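Putative lipoprotein (Bacteroides fragilis, PDB 3NQI) is of unknown function but is a putative lipoprotein that may bind lipid and carries cadmium ions in the crystal. Local coordinates at residues I80-I85 / K192-S197; P212-I217 / E239-T244; N99-S104 / L129-N134; S93-T98 / T151-T156. All coordinates share one frame; numbering follows the deposited sequence. Where two conformers were deposited one is given.

Contact 1. Residues I80-I85 / K192-S197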
loop_
_atom_site.group_PDB
_atom_site.type_symbol
_atom_site.label_atom_id
_atom_site.label_comp_id
_atom_site.label_asym_id
_atom_site.label_seq_id
_atom_site.Cartn_x
_atom_site.Cartn_y
_atom_site.Cartn_z
ATOM N N ILE A 80 -0.096 0.617 -7.812
ATOM C CA ILE A 80 -0.578 0.684 -6.429
ATOM C C ILE A 80 0.205 1.653 -5.530
ATOM O O ILE A 80 0.244 1.497 -4.310
ATOM C CB ILE A 80 -0.433 -0.739 -5.825
ATOM C CG1 ILE A 80 1.017 -1.161 -5.834
ATOM C CG2 ILE A 80 -1.367 -1.740 -6.500
ATOM C CD1 ILE A 80 1.234 -2.526 -5.094
ATOM N N ASP A 81 0.860 2.636 -6.134
ATOM C CA ASP A 81 1.639 3.623 -5.392
ATOM C C ASP A 81 0.756 4.445 -4.465
ATOM O O ASP A 81 -0.312 4.909 -4.864
ATOM C CB ASP A 81 2.382 4.581 -6.346
ATOM C CG ASP A 81 3.417 3.868 -7.203
ATOM O OD1 ASP A 81 4.064 2.940 -6.752
ATOM O OD2 ASP A 81 3.576 4.243 -8.346
ATOM N N ALA A 82 1.241 4.658 -3.244
ATOM C CA ALA A 82 0.615 5.545 -2.288
ATOM C C ALA A 82 1.655 6.439 -1.571
ATOM O O ALA A 82 2.845 6.170 -1.605
ATOM C CB ALA A 82 -0.249 4.737 -1.281
ATOM N N THR A 83 1.200 7.566 -1.010
ATOM C CA THR A 83 2.085 8.541 -0.416
ATOM C C THR A 83 2.441 8.342 1.041
ATOM O O THR A 83 1.577 8.144 1.886
ATOM C CB THR A 83 1.447 9.901 -0.522
ATOM O OG1 THR A 83 1.181 10.078 -1.898
ATOM C CG2 THR A 83 2.358 11.009 0.003
ATOM N N ALA A 84 3.735 8.378 1.319
ATOM C CA ALA A 84 4.225 8.402 2.711
ATOM C C ALA A 84 4.874 9.757 2.962
ATOM O O ALA A 84 5.632 10.242 2.138
ATOM C CB ALA A 84 5.200 7.280 2.931
ATOM N N ILE A 85 4.533 10.398 4.059
ATOM C CA ILE A 85 5.080 11.686 4.385
ATOM C C ILE A 85 5.646 11.788 5.823
ATOM O O ILE A 85 5.329 10.957 6.699
ATOM C CB ILE A 85 4.067 12.812 4.156
ATOM C CG1 ILE A 85 2.899 12.695 5.092
ATOM C CG2 ILE A 85 3.556 12.895 2.675
ATOM C CD1 ILE A 85 2.626 13.999 5.749
ATOM N N LYS A 192 -1.717 -1.178 -1.261
ATOM C CA LYS A 192 -1.117 0.180 -1.384
ATOM C C LYS A 192 0.356 0.046 -0.999
ATOM O O LYS A 192 0.691 -0.467 0.074
ATOM C CB LYS A 192 -1.842 1.157 -0.468
ATOM C CG LYS A 192 -3.321 1.350 -0.846
ATOM C CD LYS A 192 -3.401 2.302 -2.095
ATOM C CE LYS A 192 -4.707 2.303 -2.750
ATOM N NZ LYS A 192 -4.524 3.059 -4.028
ATOM N N ALA A 193 1.227 0.464 -1.907
ATOM C CA ALA A 193 2.664 0.373 -1.717
ATOM C C ALA A 193 3.268 1.760 -1.443
ATOM O O ALA A 193 2.907 2.768 -2.100
ATOM C CB ALA A 193 3.332 -0.290 -2.947
ATOM N N TYR A 194 4.179 1.798 -0.460
ATOM C CA TYR A 194 4.771 3.025 0.096
ATOM C C TYR A 194 6.280 2.993 0.054
ATOM O O TYR A 194 6.935 2.159 0.712
ATOM C CB TYR A 194 4.371 3.259 1.565
ATOM C CG TYR A 194 2.888 3.381 1.745
ATOM C CD1 TYR A 194 2.083 2.260 1.864
ATOM C CD2 TYR A 194 2.291 4.597 1.718
ATOM C CE1 TYR A 194 0.702 2.368 1.951
ATOM C CE2 TYR A 194 0.898 4.736 1.846
ATOM C CZ TYR A 194 0.123 3.654 1.957
ATOM O OH TYR A 194 -1.243 3.808 2.034
ATOM N N GLU A 195 6.840 3.943 -0.691
ATOM C CA GLU A 195 8.293 4.134 -0.669
ATOM C C GLU A 195 8.639 4.919 0.592
ATOM O O GLU A 195 8.252 6.076 0.741
ATOM C CB GLU A 195 8.757 4.908 -1.949
ATOM C CG GLU A 195 10.169 4.575 -2.420
ATOM C CD GLU A 195 11.278 5.048 -1.470
ATOM O OE1 GLU A 195 11.069 6.031 -0.722
ATOM O OE2 GLU A 195 12.382 4.489 -1.521
ATOM N N ILE A 196 9.405 4.329 1.486
ATOM C CA ILE A 196 9.630 4.892 2.805
ATOM C C ILE A 196 11.104 5.335 3.067
ATOM O O ILE A 196 11.431 5.650 4.185
ATOM C CB ILE A 196 9.160 3.979 3.906
ATOM C CG1 ILE A 196 9.873 2.622 3.831
ATOM C CG2 ILE A 196 7.600 3.818 3.856
ATOM C CD1 ILE A 196 9.815 1.882 5.165
ATOM N N SER A 197 11.931 5.455 2.020
ATOM C CA SER A 197 13.331 5.821 2.217
ATOM C C SER A 197 13.467 7.189 2.866
ATOM O O SER A 197 14.325 7.394 3.732
ATOM C CB SER A 197 14.096 5.784 0.900
ATOM O OG SER A 197 14.138 4.459 0.424
HETATM O O HOH W 1 5.400 2.925 -4.194
HETATM O O HOH W 2 5.376 5.743 -2.285
HETATM O O HOH W 3 5.795 8.089 -0.648
#
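Ala193 O takes the backbone N-H of Ala82 at 2.8 Å from Ala82 N. A water held by Asp81 OD1 adds a weak second bond to the same oxygen. Ala193 N gives a nearly straight bond to Ile80 O, 2.8 Å long with 178° at the hydrogen. Ala193 thus bonds the residues before and after Asp81, the parallel pattern. The carboxylate of Asp81 turns to other partners, the backbone N-H groups of Arg48 and Met49.

Ile80 CD1 packs on Ala193 CB at 3.7 Å. Tyr194 CG is anti to its carbonyl carbon (chi1 -60°). The ring lies beside Ala82, with Tyr194 CE2 3.3 Å from Ala82 CB in an oblique approach. Thr83 O lies at the ring edge, near its plane, 3.5 Å from Tyr194 CE2. Ala84 CB is 4.1 Å from Tyr194 CD2. Tyr194 OH bonds Phe150 O of strand 148-155. One water accepts from Glu195 N and donates to Ala82 O, and another accepts from Ala84 N. Two direct backbone bonds therefore join strands 78-87 and 186-195 at Ala193; beyond Ala82 the polar links between them run through water, with the tyrosine ring packed alongside.

Contact 2. Residues P212-I217 / E239-T244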
loop_
_atom_site.group_PDB
_atom_site.type_symbol
_atom_site.label_atom_id
_atom_site.label_comp_id
_atom_site.label_asym_id
_atom_site.label_seq_id
_atom_site.Cartn_x
_atom_site.Cartn_y
_atom_site.Cartn_z
ATOM N N PRO A 212 15.240 0.740 12.085
ATOM C CA PRO A 212 14.361 0.350 13.181
ATOM C C PRO A 212 14.344 -1.147 13.291
ATOM O O PRO A 212 14.584 -1.801 12.277
ATOM C CB PRO A 212 13.007 0.834 12.722
ATOM C CG PRO A 212 13.058 0.748 11.227
ATOM C CD PRO A 212 14.488 1.073 10.861
ATOM N N ALA A 213 14.082 -1.677 14.481
ATOM C CA ALA A 213 13.799 -3.126 14.634
ATOM C C ALA A 213 12.419 -3.430 14.012
ATOM O O ALA A 213 12.216 -4.478 13.420
ATOM C CB ALA A 213 13.789 -3.525 16.120
ATOM N N LYS A 214 11.468 -2.512 14.144
ATOM C CA LYS A 214 10.127 -2.759 13.581
ATOM C C LYS A 214 9.445 -1.475 13.177
ATOM O O LYS A 214 9.767 -0.373 13.680
ATOM C CB LYS A 214 9.280 -3.665 14.530
ATOM C CG LYS A 214 8.758 -3.019 15.759
ATOM C CD LYS A 214 7.837 -3.985 16.565
ATOM C CE LYS A 214 7.434 -3.348 17.886
ATOM N NZ LYS A 214 6.853 -4.296 18.835
ATOM N N ILE A 215 8.550 -1.612 12.213
ATOM C CA ILE A 215 7.686 -0.523 11.774
ATOM C C ILE A 215 6.279 -0.871 12.253
ATOM O O ILE A 215 5.827 -2.035 12.162
ATOM C CB ILE A 215 7.683 -0.345 10.249
ATOM C CG1 ILE A 215 9.129 -0.113 9.739
ATOM C CG2 ILE A 215 6.668 0.783 9.851
ATOM C CD1 ILE A 215 9.335 -0.166 8.179
ATOM N N THR A 216 5.600 0.096 12.856
ATOM C CA THR A 216 4.247 -0.171 13.294
ATOM C C THR A 216 3.315 0.724 12.500
ATOM O O THR A 216 3.629 1.888 12.176
ATOM C CB THR A 216 4.026 0.004 14.836
ATOM O OG1 THR A 216 4.328 1.352 15.195
ATOM C CG2 THR A 216 4.872 -0.982 15.621
ATOM N N ILE A 217 2.174 0.159 12.158
ATOM C CA ILE A 217 1.170 0.886 11.354
ATOM C C ILE A 217 -0.078 1.016 12.231
ATOM O O ILE A 217 -0.661 0.039 12.658
ATOM C CB ILE A 217 0.807 0.127 10.074
ATOM C CG1 ILE A 217 2.068 -0.221 9.222
ATOM C CG2 ILE A 217 -0.266 0.897 9.252
ATOM C CD1 ILE A 217 2.816 0.905 8.641
ATOM N N GLU A 239 2.197 -4.889 13.031
ATOM C CA GLU A 239 3.631 -4.819 13.135
ATOM C C GLU A 239 4.323 -5.373 11.897
ATOM O O GLU A 239 3.918 -6.396 11.388
ATOM C CB GLU A 239 4.111 -5.618 14.340
ATOM C CG GLU A 239 3.558 -5.154 15.605
ATOM C CD GLU A 239 4.141 -5.965 16.798
ATOM O OE1 GLU A 239 4.202 -7.226 16.684
ATOM O OE2 GLU A 239 4.521 -5.353 17.802
ATOM N N ILE A 240 5.389 -4.699 11.472
ATOM C CA ILE A 240 6.293 -5.216 10.424
ATOM C C ILE A 240 7.735 -5.364 10.944
ATOM O O ILE A 240 8.398 -4.376 11.271
ATOM C CB ILE A 240 6.272 -4.266 9.211
ATOM C CG1 ILE A 240 4.847 -4.076 8.685
ATOM C CG2 ILE A 240 7.231 -4.782 8.070
ATOM C CD1 ILE A 240 4.710 -2.898 7.634
ATOM N N GLU A 241 8.232 -6.578 11.055
ATOM C CA GLU A 241 9.626 -6.755 11.461
ATOM C C GLU A 241 10.525 -6.256 10.298
ATOM O O GLU A 241 10.348 -6.665 9.164
ATOM C CB GLU A 241 9.888 -8.216 11.872
ATOM C CG GLU A 241 8.964 -8.737 13.021
ATOM C CD GLU A 241 9.023 -7.914 14.346
ATOM O OE1 GLU A 241 10.134 -7.483 14.743
ATOM O OE2 GLU A 241 7.944 -7.709 14.985
ATOM N N TYR A 242 11.362 -5.247 10.546
ATOM C CA TYR A 242 12.100 -4.604 9.462
ATOM C C TYR A 242 13.411 -5.340 9.188
ATOM O O TYR A 242 14.262 -5.429 10.065
ATOM C CB TYR A 242 12.332 -3.121 9.736
ATOM C CG TYR A 242 13.025 -2.408 8.591
ATOM C CD1 TYR A 242 12.392 -2.226 7.365
ATOM C CD2 TYR A 242 14.343 -2.001 8.699
ATOM C CE1 TYR A 242 13.040 -1.591 6.308
ATOM C CE2 TYR A 242 14.996 -1.372 7.647
ATOM C CZ TYR A 242 14.349 -1.185 6.450
ATOM O OH TYR A 242 15.008 -0.567 5.399
ATOM N N LYS A 243 13.559 -5.875 7.983
ATOM C CA LYS A 243 14.727 -6.667 7.613
ATOM C C LYS A 243 15.591 -5.998 6.576
ATOM O O LYS A 243 15.096 -5.216 5.738
ATOM C CB LYS A 243 14.268 -8.029 7.115
ATOM C CG LYS A 243 13.467 -8.759 8.184
ATOM C CD LYS A 243 13.484 -10.259 8.043
ATOM C CE LYS A 243 12.628 -10.907 9.143
ATOM N NZ LYS A 243 12.577 -12.404 8.984
ATOM N N THR A 244 16.898 -6.232 6.671
ATOM C CA THR A 244 17.845 -5.728 5.661
ATOM C C THR A 244 18.829 -6.808 5.320
ATOM O O THR A 244 19.026 -7.735 6.106
ATOM C CB THR A 244 18.626 -4.464 6.155
ATOM O OG1 THR A 244 19.431 -4.802 7.282
ATOM C CG2 THR A 244 17.650 -3.373 6.559
HETATM O O HOH W 4 15.899 -4.042 11.878
HETATM O O HOH W 5 7.020 -7.532 18.020
#
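Lys214 reaches across to Glu239, and its chain can be followed atom by atom. Lys214 CB sits 3.5 Å from Ile240 O. CG lies between the backbone N and the carbonyl carbon (chi1 74°), and the chain is extended beyond it. Lys214 CD passes 4.0 Å from Glu241 OE2, as the two side chains lie side by side and point the same way. Lys214 CE is 3.5 Å from Glu239 OE2. Lys214 NZ closes a salt bridge to Glu239 OE2 at 2.8 Å, meeting it from above the carboxylate plane, 41° out of it. A water donates to Glu239 OE1 and Glu241 OE2 and accepts a weak bond from Lys214 NZ.

Lys214, Glu239 and Glu241 lie on one face of the antiparallel strands 214-221 and 234-241. Ile215 and Ile240 form a hydrogen-bonded pair, flanked by the non-hydrogen-bonded pairs Lys214-Glu241 and Thr216-Glu239. Ile215 and Ile240 share the other face of the sheet, where both pack on Ile124 of strand 123-132.

Beyond the paired strands, Tyr242 N donates to Ala213 O at 3.1 Å. Tyr242 CD1 is 3.8 Å from Ile215 CD1, and Tyr242 CD2 is 3.8 Å from Pro212 CD. Pro212 O lies at the ring edge, near its plane. Tyr242 OH bonds Glu121 O, while Leu200 of helix 197-207 touches both Pro212 and Tyr242.

Contact 3. Residues N99-S104 / L129-N134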
loop_
_atom_site.group_PDB
_atom_site.type_symbol
_atom_site.label_atom_id
_atom_site.label_comp_id
_atom_site.label_asym_id
_atom_site.label_seq_id
_atom_site.Cartn_x
_atom_site.Cartn_y
_atom_site.Cartn_z
ATOM N N ASN A 99 -11.022 10.666 7.753
ATOM C CA ASN A 99 -12.466 10.825 7.823
ATOM C C ASN A 99 -13.285 9.596 7.564
ATOM O O ASN A 99 -14.521 9.689 7.422
ATOM C CB ASN A 99 -12.941 12.013 6.960
ATOM C CG ASN A 99 -12.850 11.747 5.434
ATOM O OD1 ASN A 99 -12.475 10.668 4.981
ATOM N ND2 ASN A 99 -13.211 12.750 4.648
ATOM N N ALA A 100 -12.639 8.448 7.550
ATOM C CA ALA A 100 -13.322 7.184 7.335
ATOM C C ALA A 100 -12.516 6.089 7.956
ATOM O O ALA A 100 -11.300 6.196 8.025
ATOM C CB ALA A 100 -13.581 6.898 5.844
ATOM N N PRO A 101 -13.194 5.037 8.444
ATOM C CA PRO A 101 -12.520 3.886 8.936
ATOM C C PRO A 101 -12.325 2.829 7.832
ATOM O O PRO A 101 -13.247 2.613 7.013
ATOM C CB PRO A 101 -13.507 3.350 9.960
ATOM C CG PRO A 101 -14.859 3.665 9.365
ATOM C CD PRO A 101 -14.671 4.909 8.592
ATOM N N VAL A 102 -11.183 2.127 7.880
ATOM C CA VAL A 102 -10.994 0.921 7.083
ATOM C C VAL A 102 -11.752 -0.212 7.742
ATOM O O VAL A 102 -12.159 -0.138 8.927
ATOM C CB VAL A 102 -9.469 0.554 6.902
ATOM C CG1 VAL A 102 -8.696 1.737 6.271
ATOM C CG2 VAL A 102 -8.843 0.163 8.226
ATOM N N GLY A 103 -11.957 -1.268 6.965
ATOM C CA GLY A 103 -12.498 -2.493 7.476
ATOM C C GLY A 103 -11.395 -3.225 8.190
ATOM O O GLY A 103 -11.589 -3.695 9.298
ATOM N N SER A 104 -10.250 -3.382 7.505
ATOM C CA SER A 104 -9.048 -3.986 8.088
ATOM C C SER A 104 -7.882 -3.764 7.139
ATOM O O SER A 104 -8.069 -3.340 6.001
ATOM C CB SER A 104 -9.227 -5.477 8.354
ATOM O OG SER A 104 -9.644 -6.163 7.193
ATOM N N LEU A 129 -8.724 -3.460 3.202
ATOM C CA LEU A 129 -10.145 -3.893 3.044
ATOM C C LEU A 129 -11.001 -2.686 3.479
ATOM O O LEU A 129 -10.910 -2.184 4.607
ATOM C CB LEU A 129 -10.437 -5.166 3.827
ATOM C CG LEU A 129 -11.626 -6.102 3.523
ATOM C CD1 LEU A 129 -11.590 -6.635 2.104
ATOM C CD2 LEU A 129 -11.607 -7.256 4.512
ATOM N N TYR A 130 -11.777 -2.170 2.539
ATOM C CA TYR A 130 -12.517 -0.958 2.780
ATOM C C TYR A 130 -13.862 -0.896 2.038
ATOM O O TYR A 130 -14.205 -1.794 1.297
ATOM C CB TYR A 130 -11.630 0.215 2.467
ATOM C CG TYR A 130 -11.181 0.392 1.038
ATOM C CD1 TYR A 130 -10.186 -0.391 0.489
ATOM C CD2 TYR A 130 -11.726 1.390 0.236
ATOM C CE1 TYR A 130 -9.785 -0.258 -0.865
ATOM C CE2 TYR A 130 -11.308 1.563 -1.100
ATOM C CZ TYR A 130 -10.328 0.758 -1.632
ATOM O OH TYR A 130 -9.929 0.930 -2.913
ATOM N N ARG A 131 -14.632 0.158 2.263
ATOM C CA ARG A 131 -15.992 0.232 1.735
ATOM C C ARG A 131 -16.106 1.329 0.704
ATOM O O ARG A 131 -15.705 2.453 0.968
ATOM C CB ARG A 131 -16.981 0.515 2.878
ATOM C CG ARG A 131 -17.228 -0.687 3.810
ATOM C CD ARG A 131 -17.871 -0.276 5.147
ATOM N NE ARG A 131 -16.819 0.228 5.995
ATOM C CZ ARG A 131 -16.292 -0.397 7.041
ATOM N NH1 ARG A 131 -16.783 -1.558 7.480
ATOM N NH2 ARG A 131 -15.260 0.184 7.656
ATOM N N VAL A 132 -16.664 1.009 -0.461
ATOM C CA VAL A 132 -16.913 1.994 -1.500
ATOM C C VAL A 132 -18.410 2.174 -1.815
ATOM O O VAL A 132 -19.277 1.397 -1.376
ATOM C CB VAL A 132 -16.109 1.645 -2.782
ATOM C CG1 VAL A 132 -14.557 1.644 -2.459
ATOM C CG2 VAL A 132 -16.528 0.308 -3.387
ATOM N N LYS A 133 -18.712 3.219 -2.589
ATOM C CA LYS A 133 -20.064 3.445 -3.073
ATOM C C LYS A 133 -20.378 2.401 -4.142
ATOM O O LYS A 133 -19.516 2.033 -4.910
ATOM C CB LYS A 133 -20.159 4.836 -3.663
ATOM C CG LYS A 133 -21.529 5.233 -4.201
ATOM C CD LYS A 133 -21.494 6.691 -4.676
ATOM C CE LYS A 133 -22.856 7.152 -5.161
ATOM N NZ LYS A 133 -22.746 8.539 -5.634
ATOM N N ASN A 134 -21.620 1.944 -4.168
ATOM C CA ASN A 134 -22.065 0.987 -5.147
ATOM C C ASN A 134 -22.346 1.716 -6.470
ATOM O O ASN A 134 -23.402 2.305 -6.647
ATOM C CB ASN A 134 -23.309 0.251 -4.608
ATOM C CG ASN A 134 -23.832 -0.823 -5.565
ATOM O OD1 ASN A 134 -23.267 -1.069 -6.641
ATOM N ND2 ASN A 134 -24.933 -1.466 -5.171
HETATM O O HOH W 6 -13.972 1.802 4.480
#
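A classic beta bulge joins the loop 99-104 to strand 123-132: Gly103 and Ser104 both face Leu129. Leu129 O accepts two N-H groups, from Gly103 N at 2.7 Å and from Ser104 N at 3.2 Å. Leu129 N donates back to Ser104 O at 2.9 Å.

Arg131 turns its guanidinium to the loop. Its side chain bends at chi3 (-80°) and crosses Pro101 at about a right angle. Arg131 NH2 donates to Pro101 O at 3.2 Å. The oxygen lies near the guanidinium plane, but the donor stands well above the carbonyl plane, 62° out of it. A water supports the same oxygen: it donates to Pro101 O at 2.8 Å and accepts from Arg131 N. The guanidinium has further partners, since NE bonds Asn226 OD1 and NH2 bonds Asn222 O. It therefore ties two loops to this strand.

Tyr130 turns its ring elsewhere, meeting Phe150 edge-to-face. Two successive residues opposite one, with both N-H groups on a single carbonyl oxygen, are the mark of the classic bulge, here at a single antiparallel bridge between a loop and the strand.

Contact 4. Residues S93-T98 / T151-T156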
loop_
_atom_site.group_PDB
_atom_site.type_symbol
_atom_site.label_atom_id
_atom_site.label_comp_id
_atom_site.label_asym_id
_atom_site.label_seq_id
_atom_site.Cartn_x
_atom_site.Cartn_y
_atom_site.Cartn_z
ATOM N N SER A 93 1.995 21.230 8.104
ATOM C CA SER A 93 2.029 21.068 6.646
ATOM C C SER A 93 2.203 19.634 6.141
ATOM O O SER A 93 3.088 18.896 6.568
ATOM C CB SER A 93 3.135 21.960 6.043
ATOM O OG SER A 93 3.422 21.595 4.692
ATOM N N GLY A 94 1.358 19.267 5.191
ATOM C CA GLY A 94 1.307 17.909 4.684
ATOM C C GLY A 94 0.471 16.942 5.506
ATOM O O GLY A 94 0.226 15.824 5.044
ATOM N N ASP A 95 0.063 17.309 6.725
ATOM C CA ASP A 95 -0.736 16.363 7.552
ATOM C C ASP A 95 -2.123 16.135 6.926
ATOM O O ASP A 95 -2.619 16.964 6.170
ATOM C CB ASP A 95 -0.886 16.830 8.997
ATOM C CG ASP A 95 -1.334 15.708 9.946
ATOM O OD1 ASP A 95 -1.171 14.498 9.653
ATOM O OD2 ASP A 95 -1.815 16.050 11.041
ATOM N N VAL A 96 -2.709 15.001 7.235
ATOM C CA VAL A 96 -3.983 14.570 6.672
ATOM C C VAL A 96 -4.881 14.128 7.843
ATOM O O VAL A 96 -4.419 13.455 8.771
ATOM C CB VAL A 96 -3.760 13.391 5.651
ATOM C CG1 VAL A 96 -5.088 12.851 5.124
ATOM C CG2 VAL A 96 -2.882 13.845 4.490
ATOM N N THR A 97 -6.152 14.497 7.792
ATOM C CA THR A 97 -7.116 14.112 8.816
ATOM C C THR A 97 -7.938 12.925 8.305
ATOM O O THR A 97 -8.521 12.981 7.219
ATOM C CB THR A 97 -7.984 15.322 9.187
ATOM O OG1 THR A 97 -7.160 16.271 9.861
ATOM C CG2 THR A 97 -9.131 14.935 10.098
ATOM N N THR A 98 -7.951 11.835 9.063
ATOM C CA THR A 98 -8.763 10.693 8.705
ATOM C C THR A 98 -10.252 11.053 8.771
ATOM O O THR A 98 -10.684 11.740 9.714
ATOM C CB THR A 98 -8.458 9.562 9.614
ATOM O OG1 THR A 98 -7.155 9.105 9.274
ATOM C CG2 THR A 98 -9.498 8.444 9.471
ATOM N N THR A 151 -2.817 7.581 3.175
ATOM C CA THR A 151 -1.521 8.213 3.363
ATOM C C THR A 151 -0.875 7.765 4.650
ATOM O O THR A 151 -1.530 7.837 5.730
ATOM C CB THR A 151 -1.713 9.721 3.420
ATOM O OG1 THR A 151 -2.288 10.132 2.207
ATOM C CG2 THR A 151 -0.379 10.497 3.636
ATOM N N LEU A 152 0.380 7.307 4.578
ATOM C CA LEU A 152 1.143 7.002 5.821
ATOM C C LEU A 152 1.878 8.234 6.282
ATOM O O LEU A 152 2.625 8.861 5.487
ATOM C CB LEU A 152 2.115 5.865 5.668
ATOM C CG LEU A 152 1.504 4.500 5.587
ATOM C CD1 LEU A 152 2.674 3.509 5.354
ATOM C CD2 LEU A 152 0.652 4.156 6.900
ATOM N N VAL A 153 1.702 8.574 7.564
ATOM C CA VAL A 153 2.332 9.762 8.138
ATOM C C VAL A 153 3.251 9.359 9.309
ATOM O O VAL A 153 2.853 8.632 10.233
ATOM C CB VAL A 153 1.274 10.827 8.559
ATOM C CG1 VAL A 153 1.933 12.209 9.001
ATOM C CG2 VAL A 153 0.218 11.063 7.420
ATOM N N CYS A 154 4.484 9.817 9.227
ATOM C CA CYS A 154 5.456 9.794 10.320
ATOM C C CYS A 154 5.508 11.188 10.953
ATOM O O CYS A 154 5.840 12.199 10.285
ATOM C CB CYS A 154 6.817 9.453 9.771
ATOM S SG CYS A 154 8.043 9.303 11.081
ATOM N N TYR A 155 5.132 11.273 12.221
ATOM C CA TYR A 155 5.217 12.543 12.978
ATOM C C TYR A 155 6.599 12.593 13.606
ATOM O O TYR A 155 6.885 11.925 14.591
ATOM C CB TYR A 155 4.100 12.697 14.028
ATOM C CG TYR A 155 2.742 12.705 13.366
ATOM C CD1 TYR A 155 2.306 13.811 12.642
ATOM C CD2 TYR A 155 1.940 11.593 13.401
ATOM C CE1 TYR A 155 1.084 13.807 11.999
ATOM C CE2 TYR A 155 0.719 11.567 12.766
ATOM C CZ TYR A 155 0.285 12.658 12.068
ATOM O OH TYR A 155 -0.909 12.608 11.394
ATOM N N THR A 156 7.467 13.407 13.041
ATOM C CA THR A 156 8.867 13.312 13.436
ATOM C C THR A 156 9.194 13.834 14.849
ATOM O O THR A 156 10.167 13.385 15.435
ATOM C CB THR A 156 9.740 13.949 12.386
ATOM O OG1 THR A 156 9.340 15.314 12.225
ATOM C CG2 THR A 156 9.594 13.181 11.085
#
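Asp95 CG stands anti to the backbone N (chi1 -163°), which sets Asp95 CG beside its carbonyl carbon and 3.4 Å from Tyr155 OH. The tyrosine answers with CG anti to its carbonyl carbon (chi1 -62°). The two side chains cross at about a right angle, with the carboxylate and ring planes 87° apart. Tyr155 OH donates to Asp95 OD1 at 2.6 Å, a short bond. It meets the oxygen on the syn side, a little out of the carboxylate plane. Asp95 OD1 lies near the plane of the ring, at its edge, and is also 3.3 Å from Tyr155 CE1.

Val153 adds an apolar contact. Val153 CG1 lies over one face of the Tyr155 ring, 3.4 Å above the plane and offset toward the rim. Val153 CG1 is also 3.9 Å from Asp95 OD1, so this oxygen has an apolar neighbour as well as the hydroxyl. Farther along, Val96 CG2 meets Thr151 CG2 at 4.3 Å, a looser touch.

Both polar groups have second partners. Asp95 OD2 takes the N-H of Gly91, which fixes the carboxylate at its other oxygen. Tyr155 OH accepts from Arg171 NE, and that positive charge would probably favour hydroxyl donation to Asp95. The segment 93-98 is a loop after strand 78-87, and it packs on the Thr151, Val153 and Tyr155 side chains of strand 148-155. That strand runs beside strand 78-87, where Thr87 touches Val153 and Tyr155, and beside strand 165-174, which supplies Arg171 to touch Val96 and Val153.

From the N terminus, contact 1 opens first on strand 78-87 and closes last of the three nested contacts, at strand 186-195. Contact 4 opens at 93-98 and closes at 151-156, within that span. Contact 3 opens just after it, at 99-104, and closes at 129-134, inside the span of contact 4. None of the three crosses another. Contact 2 follows in series, tying 212-217 to 239-244 near the C terminus. Contacts 1 and 4 share the pairing of strands 78-87 and 148-155 at Ile85. Contact 2 packs back on both: Ile215 on Ile196 of contact 1, and Ile217 on Leu152 of contact 4. Contact 3 lies on strand 123-132, which neighbours strand 186-195 of contact 1.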